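Side-chain contacts in Alpha/beta hydrolase family protein (Bacillus anthracis, PDB 3OOS), which is an alpha/beta-fold hydrolase that probably cleaves a substrate not yet identified: residues 79-84 against 106-111; 149-154 against 169-174. All coordinates share one frame; numbering follows the deposited sequence. Where two conformers were deposited one is given.

Contact 1 of 2, residues 79-84 against 106-111; sequences KDLEAI and LVYATE
Tyr108 reaches out of helix 100-112 to Leu81 and Glu82, which sit next to each other on helix 74-87. From CB the ring is launched with CG anti to the backbone N (chi1 -151°), and this carries its far end across the gap between two backbones whose nearest CA atoms, those of Leu81 and Tyr108, are 9.0 Å apart. Along one side of the ring, CD2 and CE2 meet leucine: Tyr108 CE2 lies 3.8 Å from Leu81 CD1 and 3.9 Å from Leu81 CB, an oblique apolar contact. On the other side, Tyr108 CE1 is 3.4 Å from Glu82 OE2. At the tip, Tyr108 OH donates a short hydrogen bond of 2.6 Å to Glu82 OE2, which receives it in the plane of the ring on its anti lone pair. The carboxylate stands almost upright to the ring, the planes 78° apart; a bend at chi2 (-72°) folds the Glu82 chain back to bring it there. Trp93 NE1 also hydrogen-bonds to the tyrosine oxygen, while Arg85 and Ser115 hold the carboxylate, so both polar ends have partners and the hydroxyl is held between Glu82 and Trp93. Two neighbouring helices pinned together beside the central sheet belong to the alpha/beta hydrolase fold, where helix 100-112 follows the probable GxSxG nucleophile elbow.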
loop_
_atom_site.group_PDB
_atom_site.type_symbol
_atom_site.label_atom_id
_atom_site.label_comp_id
_atom_site.label_asym_id
_atom_site.label_seq_id
_atom_site.Cartn_x
_atom_site.Cartn_y
_atom_site.Cartn_z
ATOM N N LYS A 79 13.795 1.526 7.843
ATOM C CA LYS A 79 14.573 1.342 9.068
ATOM C C LYS A 79 13.676 0.959 10.251
ATOM O O LYS A 79 14.047 0.112 11.066
ATOM C CB LYS A 79 15.385 2.598 9.380
ATOM C CG LYS A 79 16.392 2.957 8.300
ATOM C CD LYS A 79 17.108 4.254 8.632
ATOM C CE LYS A 79 18.184 4.562 7.606
ATOM N NZ LYS A 79 19.251 3.525 7.619
ATOM N N ASP A 80 12.496 1.577 10.326
ATOM C CA ASP A 80 11.494 1.245 11.350
ATOM C C ASP A 80 10.990 -0.189 11.190
ATOM O O ASP A 80 10.924 -0.941 12.165
ATOM C CB ASP A 80 10.309 2.218 11.299
ATOM C CG ASP A 80 10.644 3.592 11.864
ATOM O OD1 ASP A 80 11.750 3.782 12.414
ATOM O OD2 ASP A 80 9.778 4.487 11.759
ATOM N N LEU A 81 10.646 -0.568 9.959
ATOM C CA LEU A 81 10.180 -1.930 9.685
ATOM C C LEU A 81 11.261 -2.969 9.985
ATOM O O LEU A 81 10.968 -4.053 10.492
ATOM C CB LEU A 81 9.677 -2.066 8.242
ATOM C CG LEU A 81 8.402 -1.275 7.912
ATOM C CD1 LEU A 81 8.090 -1.354 6.423
ATOM C CD2 LEU A 81 7.206 -1.743 8.749
ATOM N N GLU A 82 12.506 -2.624 9.672
ATOM C CA GLU A 82 13.637 -3.497 9.970
ATOM C C GLU A 82 13.828 -3.684 11.476
ATOM O O GLU A 82 14.128 -4.790 11.938
ATOM C CB GLU A 82 14.906 -2.963 9.302
ATOM C CG GLU A 82 14.969 -3.278 7.815
ATOM C CD GLU A 82 15.242 -4.746 7.549
ATOM O OE1 GLU A 82 16.431 -5.132 7.527
ATOM O OE2 GLU A 82 14.268 -5.513 7.370
ATOM N N ALA A 83 13.626 -2.610 12.238
ATOM C CA ALA A 83 13.708 -2.673 13.696
ATOM C C ALA A 83 12.604 -3.558 14.277
ATOM O O ALA A 83 12.840 -4.297 15.233
ATOM C CB ALA A 83 13.661 -1.268 14.305
ATOM N N ILE A 84 11.409 -3.487 13.692
ATOM C CA ILE A 84 10.297 -4.347 14.109
ATOM C C ILE A 84 10.640 -5.805 13.809
ATOM O O ILE A 84 10.497 -6.674 14.675
ATOM C CB ILE A 84 8.966 -3.933 13.435
ATOM C CG1 ILE A 84 8.543 -2.547 13.940
ATOM C CG2 ILE A 84 7.865 -4.980 13.690
ATOM C CD1 ILE A 84 7.410 -1.907 13.157
ATOM N N LEU A 106 8.856 -1.400 -3.051
ATOM C CA LEU A 106 9.994 -1.270 -3.955
ATOM C C LEU A 106 11.198 -0.667 -3.242
ATOM O O LEU A 106 12.326 -1.107 -3.452
ATOM C CB LEU A 106 9.622 -0.455 -5.198
ATOM C CG LEU A 106 8.529 -1.071 -6.085
ATOM C CD1 LEU A 106 8.116 -0.096 -7.184
ATOM C CD2 LEU A 106 8.951 -2.420 -6.696
ATOM N N VAL A 107 10.953 0.326 -2.391
ATOM C CA VAL A 107 12.026 0.923 -1.594
ATOM C C VAL A 107 12.565 -0.066 -0.549
ATOM O O VAL A 107 13.767 -0.108 -0.313
ATOM C CB VAL A 107 11.602 2.283 -0.976
ATOM C CG1 VAL A 107 12.713 2.861 -0.098
ATOM C CG2 VAL A 107 11.254 3.269 -2.091
ATOM N N TYR A 108 11.695 -0.880 0.052
ATOM C CA TYR A 108 12.173 -1.943 0.950
ATOM C C TYR A 108 13.170 -2.841 0.207
ATOM O O TYR A 108 14.249 -3.160 0.727
ATOM C CB TYR A 108 11.006 -2.776 1.503
ATOM C CG TYR A 108 11.229 -3.385 2.884
ATOM C CD1 TYR A 108 12.494 -3.816 3.304
ATOM C CD2 TYR A 108 10.159 -3.551 3.763
ATOM C CE1 TYR A 108 12.685 -4.380 4.573
ATOM C CE2 TYR A 108 10.334 -4.115 5.023
ATOM C CZ TYR A 108 11.593 -4.525 5.424
ATOM O OH TYR A 108 11.747 -5.079 6.681
ATOM N N ALA A 109 12.814 -3.220 -1.018
ATOM C CA ALA A 109 13.676 -4.073 -1.836
ATOM C C ALA A 109 15.003 -3.392 -2.189
ATOM O O ALA A 109 16.065 -4.011 -2.106
ATOM C CB ALA A 109 12.940 -4.522 -3.089
ATOM N N THR A 110 14.959 -2.120 -2.564
ATOM C CA THR A 110 16.190 -1.444 -2.979
ATOM C C THR A 110 17.129 -1.132 -1.804
ATOM O O THR A 110 18.350 -1.121 -1.967
ATOM C CB THR A 110 15.921 -0.175 -3.815
ATOM O OG1 THR A 110 15.171 0.767 -3.040
ATOM C CG2 THR A 110 15.153 -0.522 -5.097
ATOM N N GLU A 111 16.558 -0.881 -0.630
ATOM C CA GLU A 111 17.363 -0.574 0.551
ATOM C C GLU A 111 17.838 -1.838 1.259
ATOM O O GLU A 111 18.997 -1.922 1.676
ATOM C CB GLU A 111 16.575 0.295 1.537
ATOM C CG GLU A 111 16.306 1.710 1.053
ATOM C CD GLU A 111 17.455 2.661 1.335
ATOM O OE1 GLU A 111 17.854 2.792 2.512
ATOM O OE2 GLU A 111 17.948 3.294 0.377
#

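Contact 2 of 2, residues 149-154 against 169-174; sequences VSIMNA and SREWAL
The indole of Trp172 and the carboxylate of Glu171 are the flat groups that helix 162-176 presents to Ile151 and Met152 of helix 145-155. The benzo half of the indole does the touching: Trp172 CE3 meets Ile151 CG2 at 3.9 Å, and Trp172 CZ3 meets Met152 CG at 3.8 Å. Both approaches are oblique to the ring. Met152 is a selenomethionine, and it makes this contact through its CG methylene, which also lies 4.0 Å from Trp172 CH2. Over one face of the Glu171 carboxylate sits the terminal methyl of isoleucine, with Ile151 CD1 3.7 Å from Glu171 CD and almost equally far from the two oxygens. The isoleucine thus splits its branches between two neighbours: CG1, anti to its carbonyl carbon (chi1 -66°), leads to the methyl above the acid, and CG2 goes to the indole. The charge of Glu171 is met by the same helix: OE1 makes a salt bridge with Arg147, one turn before Ile151, leaving its flat face to pack against carbon. Tyr138 also touches both Met152 and Trp172. The axes of the two short segments approach to 10.9 Å, with 132° between their N-to-C directions, and side chains bridge the gap. A tetraethylene glycol, probably from the crystallisation liquor, lies about 3 Å from the Trp172 side chain and is hydrogen-bonded to Ser169 OG; such a molecule may mark a pocket. The helix pair lies in the insertion between strands 116-122 and 224-229, the place of the helical cap in many alpha/beta hydrolases.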
loop_
_atom_site.group_PDB
_atom_site.type_symbol
_atom_site.label_atom_id
_atom_site.label_comp_id
_atom_site.label_asym_id
_atom_site.label_seq_id
_atom_site.Cartn_x
_atom_site.Cartn_y
_atom_site.Cartn_z
ATOM N N VAL A 149 -8.452 16.948 -7.880
ATOM C CA VAL A 149 -7.746 17.955 -7.081
ATOM C C VAL A 149 -8.680 18.516 -6.000
ATOM O O VAL A 149 -8.299 18.610 -4.824
ATOM C CB VAL A 149 -7.173 19.098 -7.959
ATOM C CG1 VAL A 149 -6.727 20.284 -7.100
ATOM C CG2 VAL A 149 -6.005 18.589 -8.796
ATOM N N SER A 150 -9.903 18.862 -6.408
ATOM C CA SER A 150 -10.899 19.411 -5.493
ATOM C C SER A 150 -11.278 18.420 -4.393
ATOM O O SER A 150 -11.365 18.791 -3.222
ATOM C CB SER A 150 -12.146 19.857 -6.258
ATOM O OG SER A 150 -13.088 20.440 -5.379
ATOM N N ILE A 151 -11.494 17.161 -4.773
ATOM C CA ILE A 151 -11.834 16.110 -3.809
ATOM C C ILE A 151 -10.696 15.898 -2.803
ATOM O O ILE A 151 -10.933 15.851 -1.595
ATOM C CB ILE A 151 -12.199 14.765 -4.500
ATOM C CG1 ILE A 151 -13.488 14.915 -5.315
ATOM C CG2 ILE A 151 -12.373 13.660 -3.462
ATOM C CD1 ILE A 151 -13.817 13.704 -6.201
HETATM N N MSE A 152 -9.470 15.783 -3.308
HETATM C CA MSE A 152 -8.310 15.531 -2.449
HETATM C C MSE A 152 -8.088 16.663 -1.459
HETATM O O MSE A 152 -7.813 16.419 -0.281
HETATM C CB MSE A 152 -7.047 15.321 -3.276
HETATM C CG MSE A 152 -7.005 14.007 -4.021
HETATM SE SE MSE A 152 -5.266 13.712 -4.829
HETATM C CE MSE A 152 -5.124 15.312 -5.932
ATOM N N ASN A 153 -8.215 17.899 -1.940
ATOM C CA ASN A 153 -8.036 19.064 -1.081
ATOM C C ASN A 153 -9.061 19.092 0.046
ATOM O O ASN A 153 -8.716 19.381 1.191
ATOM C CB ASN A 153 -8.070 20.362 -1.897
ATOM C CG ASN A 153 -6.844 20.528 -2.786
ATOM O OD1 ASN A 153 -5.854 19.800 -2.655
ATOM N ND2 ASN A 153 -6.907 21.491 -3.702
ATOM N N ALA A 154 -10.308 18.756 -0.275
ATOM C CA ALA A 154 -11.374 18.751 0.718
ATOM C C ALA A 154 -11.236 17.599 1.716
ATOM O O ALA A 154 -11.488 17.771 2.909
ATOM C CB ALA A 154 -12.735 18.729 0.042
ATOM N N SER A 169 -16.066 10.693 -0.222
ATOM C CA SER A 169 -15.520 9.348 -0.061
ATOM C C SER A 169 -16.240 8.358 -0.968
ATOM O O SER A 169 -15.606 7.470 -1.546
ATOM C CB SER A 169 -15.617 8.905 1.396
ATOM O OG SER A 169 -14.895 9.801 2.225
ATOM N N ARG A 170 -17.557 8.531 -1.090
ATOM C CA ARG A 170 -18.385 7.711 -1.971
ATOM C C ARG A 170 -17.980 7.922 -3.429
ATOM O O ARG A 170 -17.780 6.965 -4.177
ATOM C CB ARG A 170 -19.863 8.066 -1.775
ATOM C CG ARG A 170 -20.832 7.229 -2.591
ATOM C CD ARG A 170 -20.931 5.825 -2.038
ATOM N NE ARG A 170 -21.975 5.048 -2.698
ATOM C CZ ARG A 170 -22.429 3.882 -2.249
ATOM N NH1 ARG A 170 -21.936 3.363 -1.134
ATOM N NH2 ARG A 170 -23.380 3.240 -2.908
ATOM N N GLU A 171 -17.866 9.191 -3.821
ATOM C CA GLU A 171 -17.471 9.553 -5.179
ATOM C C GLU A 171 -16.109 8.944 -5.527
ATOM O O GLU A 171 -15.930 8.382 -6.612
ATOM C CB GLU A 171 -17.437 11.080 -5.328
ATOM C CG GLU A 171 -17.277 11.583 -6.757
ATOM C CD GLU A 171 -17.415 13.094 -6.870
ATOM O OE1 GLU A 171 -17.645 13.761 -5.838
ATOM O OE2 GLU A 171 -17.298 13.618 -7.995
ATOM N N TRP A 172 -15.162 9.046 -4.592
ATOM C CA TRP A 172 -13.833 8.471 -4.777
ATOM C C TRP A 172 -13.899 6.956 -4.966
ATOM O O TRP A 172 -13.276 6.417 -5.885
ATOM C CB TRP A 172 -12.915 8.817 -3.597
ATOM C CG TRP A 172 -11.494 8.431 -3.854
ATOM C CD1 TRP A 172 -10.934 7.200 -3.670
ATOM C CD2 TRP A 172 -10.454 9.274 -4.368
ATOM N NE1 TRP A 172 -9.612 7.224 -4.030
ATOM C CE2 TRP A 172 -9.289 8.484 -4.463
ATOM C CE3 TRP A 172 -10.393 10.619 -4.755
ATOM C CZ2 TRP A 172 -8.068 8.995 -4.924
ATOM C CZ3 TRP A 172 -9.176 11.128 -5.221
ATOM C CH2 TRP A 172 -8.035 10.315 -5.300
ATOM N N ALA A 173 -14.656 6.284 -4.100
ATOM C CA ALA A 173 -14.782 4.827 -4.148
ATOM C C ALA A 173 -15.375 4.356 -5.476
ATOM O O ALA A 173 -14.892 3.391 -6.076
ATOM C CB ALA A 173 -15.622 4.328 -2.976
ATOM N N LEU A 174 -16.411 5.049 -5.941
ATOM C CA LEU A 174 -17.070 4.678 -7.194
ATOM C C LEU A 174 -16.142 4.780 -8.401
ATOM O O LEU A 174 -16.228 3.979 -9.329
ATOM C CB LEU A 174 -18.334 5.512 -7.405
ATOM C CG LEU A 174 -19.501 5.086 -6.512
ATOM C CD1 LEU A 174 -20.528 6.205 -6.414
ATOM C CD2 LEU A 174 -20.149 3.792 -7.004
#

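From the N terminus the chain first builds the start of the central sheet, then runs into helix 74-87. Contact 1 closes a loop of 21 intervening residues that includes strand 93-98, joining the helices before and after that strand. The chain next lays down strand 116-122 and leaves the sheet for the helical insertion, where contact 2 closes a shorter loop of 14 residues between two successive helices. The loops neither nest nor cross; they follow in series. Contact centres lie about 31 Å apart, on opposite sides of the chain's centre: 79-84 with 106-111 ties together two helices that flank the sheet, 149-154 with 169-174 the probable cap.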